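Local coordinates for protein aldehyde dehydrogenase (Bartonella henselae, PDB 3I44) that probably oxidises aldehydes to carboxylic acids with a nicotinamide cofactor, as other members of the aldehyde dehydrogenase family do, at residues 80-84 with 85-89. The protein carries 1 engineered substitution. Residues are numbered along the deposited sequence; the frame is centred on the assembly and turned at random.
Sequences KTTSP and HERLG
Three hydrogen bonds tie S83 to E86. The amide N of E86 donates to S83 OG at 3.2 Å. In return, E86 OE1 turns back to accept from S83 N in a nearly straight bond of 175°. The S83 amide comes in from above the carboxylate plane of E86. S83 OG also donates to E86 OE1, on its anti side, and arrives from the same face as the S83 amide, so one carboxylate oxygen takes two donors. With chi1 at 64°, OG sits between the backbone N and the carbonyl carbon of S83, where it can meet both the E86 amide and OE1. The other carboxylate oxygen, E86 OE2, lies 3.7 Å from T82 CG2, a plain van der Waals touch.

This reciprocal pairing is a capping box: S83 is the N-cap of helix 84-100, P84 opens its first turn, and the short link 80-83 brings the chain there from helix 62-79. The ordinary helix bonds begin at once, R87 N to S83 O and L88 N to P84 O, the latter 2.8 Å long.

On another side of the turn, R87 reaches back along the link. Its chain runs extended from CG to NE, and R87 NE donates to T82 OG1 at 3.1 Å and 170°, with the hydroxyl in the guanidinium plane. K80 O also stands at that group's edge, 3.2 Å from R87 NH2. Further out, T82 OG1 is hydrogen-bonded to W79 O, at the end of the preceding helix, and R87 NH1 to L187 O, while Y139 of helix 117-141 and F144 pack against P84 and the buried R87.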
ATOM      1  N   LYS A  80     -12.074 -20.140   2.219  1.00 30.21           N
ATOM      2  CA  LYS A  80     -10.788 -20.066   1.504  1.00 31.01           C
ATOM      3  C   LYS A  80     -10.434 -21.336   0.710  1.00 30.54           C
ATOM      4  O   LYS A  80      -9.600 -21.280  -0.167  1.00 30.99           O
ATOM      5  CB  LYS A  80      -9.629 -19.688   2.456  1.00 31.51           C
ATOM      6  CG  LYS A  80      -9.127 -20.827   3.345  1.00 33.19           C
ATOM      7  CD  LYS A  80      -8.097 -20.348   4.380  1.00 37.07           C
ATOM      8  CE  LYS A  80      -7.265 -21.495   4.984  1.00 40.11           C
ATOM      9  NZ  LYS A  80      -8.062 -22.424   5.866  1.00 43.85           N
ATOM     10  N   THR A  81     -11.091 -22.452   0.995  1.00 30.97           N
ATOM     11  CA  THR A  81     -10.869 -23.691   0.260  1.00 31.15           C
ATOM     12  C   THR A  81     -11.884 -23.966  -0.857  1.00 30.79           C
ATOM     13  O   THR A  81     -11.760 -24.971  -1.557  1.00 31.20           O
ATOM     14  CB  THR A  81     -10.874 -24.901   1.217  1.00 31.41           C
ATOM     15  OG1 THR A  81     -12.210 -25.168   1.649  1.00 30.94           O
ATOM     16  CG2 THR A  81      -9.983 -24.636   2.421  1.00 32.13           C
ATOM     17  N   THR A  82     -12.877 -23.097  -1.041  1.00 30.23           N
ATOM     18  CA  THR A  82     -13.799 -23.240  -2.182  1.00 29.42           C
ATOM     19  C   THR A  82     -12.998 -23.006  -3.474  1.00 29.15           C
ATOM     20  O   THR A  82     -11.990 -22.288  -3.472  1.00 29.37           O
ATOM     21  CB  THR A  82     -14.924 -22.259  -2.116  1.00 29.34           C
ATOM     22  OG1 THR A  82     -14.360 -20.939  -2.011  1.00 31.04           O
ATOM     23  CG2 THR A  82     -15.856 -22.570  -0.902  1.00 28.03           C
ATOM     24  N   SER A  83     -13.399 -23.644  -4.572  1.00 27.76           N
ATOM     25  CA  SER A  83     -12.683 -23.453  -5.812  1.00 27.15           C
ATOM     26  C   SER A  83     -13.133 -22.137  -6.445  1.00 26.81           C
ATOM     27  O   SER A  83     -14.201 -21.616  -6.112  1.00 27.38           O
ATOM     28  CB  SER A  83     -12.945 -24.610  -6.764  1.00 26.57           C
ATOM     29  OG  SER A  83     -14.296 -24.618  -7.091  1.00 27.32           O
ATOM     30  N   PRO A  84     -12.312 -21.583  -7.347  1.00 26.56           N
ATOM     31  CA  PRO A  84     -12.681 -20.418  -8.140  1.00 26.57           C
ATOM     32  C   PRO A  84     -13.990 -20.616  -8.903  1.00 26.34           C
ATOM     33  O   PRO A  84     -14.809 -19.684  -9.020  1.00 25.54           O
ATOM     34  CB  PRO A  84     -11.526 -20.294  -9.122  1.00 26.33           C
ATOM     35  CG  PRO A  84     -10.364 -20.879  -8.382  1.00 27.66           C
ATOM     36  CD  PRO A  84     -10.907 -21.979  -7.563  1.00 26.50           C
ATOM     37  N   HIS A  85     -14.150 -21.816  -9.446  1.00 26.26           N
ATOM     38  CA  HIS A  85     -15.399 -22.206 -10.094  1.00 27.09           C
ATOM     39  C   HIS A  85     -16.599 -21.988  -9.188  1.00 25.99           C
ATOM     40  O   HIS A  85     -17.540 -21.359  -9.604  1.00 26.51           O
ATOM     41  CB  HIS A  85     -15.350 -23.644 -10.562  1.00 27.65           C
ATOM     42  CG  HIS A  85     -16.615 -24.103 -11.202  1.00 29.47           C
ATOM     43  ND1 HIS A  85     -16.918 -23.839 -12.520  1.00 33.69           N
ATOM     44  CD2 HIS A  85     -17.657 -24.812 -10.706  1.00 31.85           C
ATOM     45  CE1 HIS A  85     -18.095 -24.369 -12.810  1.00 33.17           C
ATOM     46  NE2 HIS A  85     -18.563 -24.968 -11.728  1.00 32.50           N
ATOM     47  N   GLU A  86     -16.563 -22.460  -7.951  1.00 25.76           N
ATOM     48  CA  GLU A  86     -17.716 -22.311  -7.056  1.00 25.86           C
ATOM     49  C   GLU A  86     -17.953 -20.840  -6.649  1.00 24.84           C
ATOM     50  O   GLU A  86     -19.073 -20.393  -6.576  1.00 25.30           O
ATOM     51  CB  GLU A  86     -17.485 -23.057  -5.762  1.00 26.77           C
ATOM     52  CG  GLU A  86     -17.450 -24.596  -5.788  1.00 33.26           C
ATOM     53  CD  GLU A  86     -16.861 -25.116  -4.453  1.00 38.75           C
ATOM     54  OE1 GLU A  86     -15.746 -25.690  -4.459  1.00 41.14           O
ATOM     55  OE2 GLU A  86     -17.482 -24.830  -3.390  1.00 42.93           O
ATOM     56  N   ARG A  87     -16.880 -20.112  -6.348  1.00 23.71           N
ATOM     57  CA  ARG A  87     -16.963 -18.670  -6.078  1.00 23.32           C
ATOM     58  C   ARG A  87     -17.536 -17.863  -7.237  1.00 22.69           C
ATOM     59  O   ARG A  87     -18.370 -16.990  -7.021  1.00 21.80           O
ATOM     60  CB  ARG A  87     -15.593 -18.089  -5.727  1.00 23.08           C
ATOM     61  CG  ARG A  87     -14.978 -18.607  -4.447  1.00 23.87           C
ATOM     62  CD  ARG A  87     -13.568 -18.030  -4.332  1.00 28.26           C
ATOM     63  NE  ARG A  87     -12.719 -18.830  -3.485  1.00 29.86           N
ATOM     64  CZ  ARG A  87     -11.412 -18.686  -3.369  1.00 31.17           C
ATOM     65  NH1 ARG A  87     -10.760 -17.779  -4.078  1.00 30.46           N
ATOM     66  NH2 ARG A  87     -10.750 -19.479  -2.519  1.00 33.93           N
ATOM     67  N   LEU A  88     -17.089 -18.132  -8.465  1.00 23.07           N
ATOM     68  CA  LEU A  88     -17.694 -17.488  -9.611  1.00 23.08           C
ATOM     69  C   LEU A  88     -19.195 -17.810  -9.703  1.00 23.44           C
ATOM     70  O   LEU A  88     -19.997 -16.944 -10.035  1.00 23.60           O
ATOM     71  CB  LEU A  88     -16.994 -17.886 -10.884  1.00 23.48           C
ATOM     72  CG  LEU A  88     -17.483 -17.230 -12.174  1.00 23.84           C
ATOM     73  CD1 LEU A  88     -17.249 -15.741 -12.104  1.00 26.07           C
ATOM     74  CD2 LEU A  88     -16.738 -17.871 -13.387  1.00 25.97           C
ATOM     75  N   GLY A  89     -19.570 -19.047  -9.409  1.00 23.39           N
ATOM     76  CA  GLY A  89     -20.983 -19.439  -9.446  1.00 23.56           C
ATOM     77  C   GLY A  89     -21.810 -18.640  -8.446  1.00 23.68           C
ATOM     78  O   GLY A  89     -22.949 -18.258  -8.746  1.00 23.38           O
TER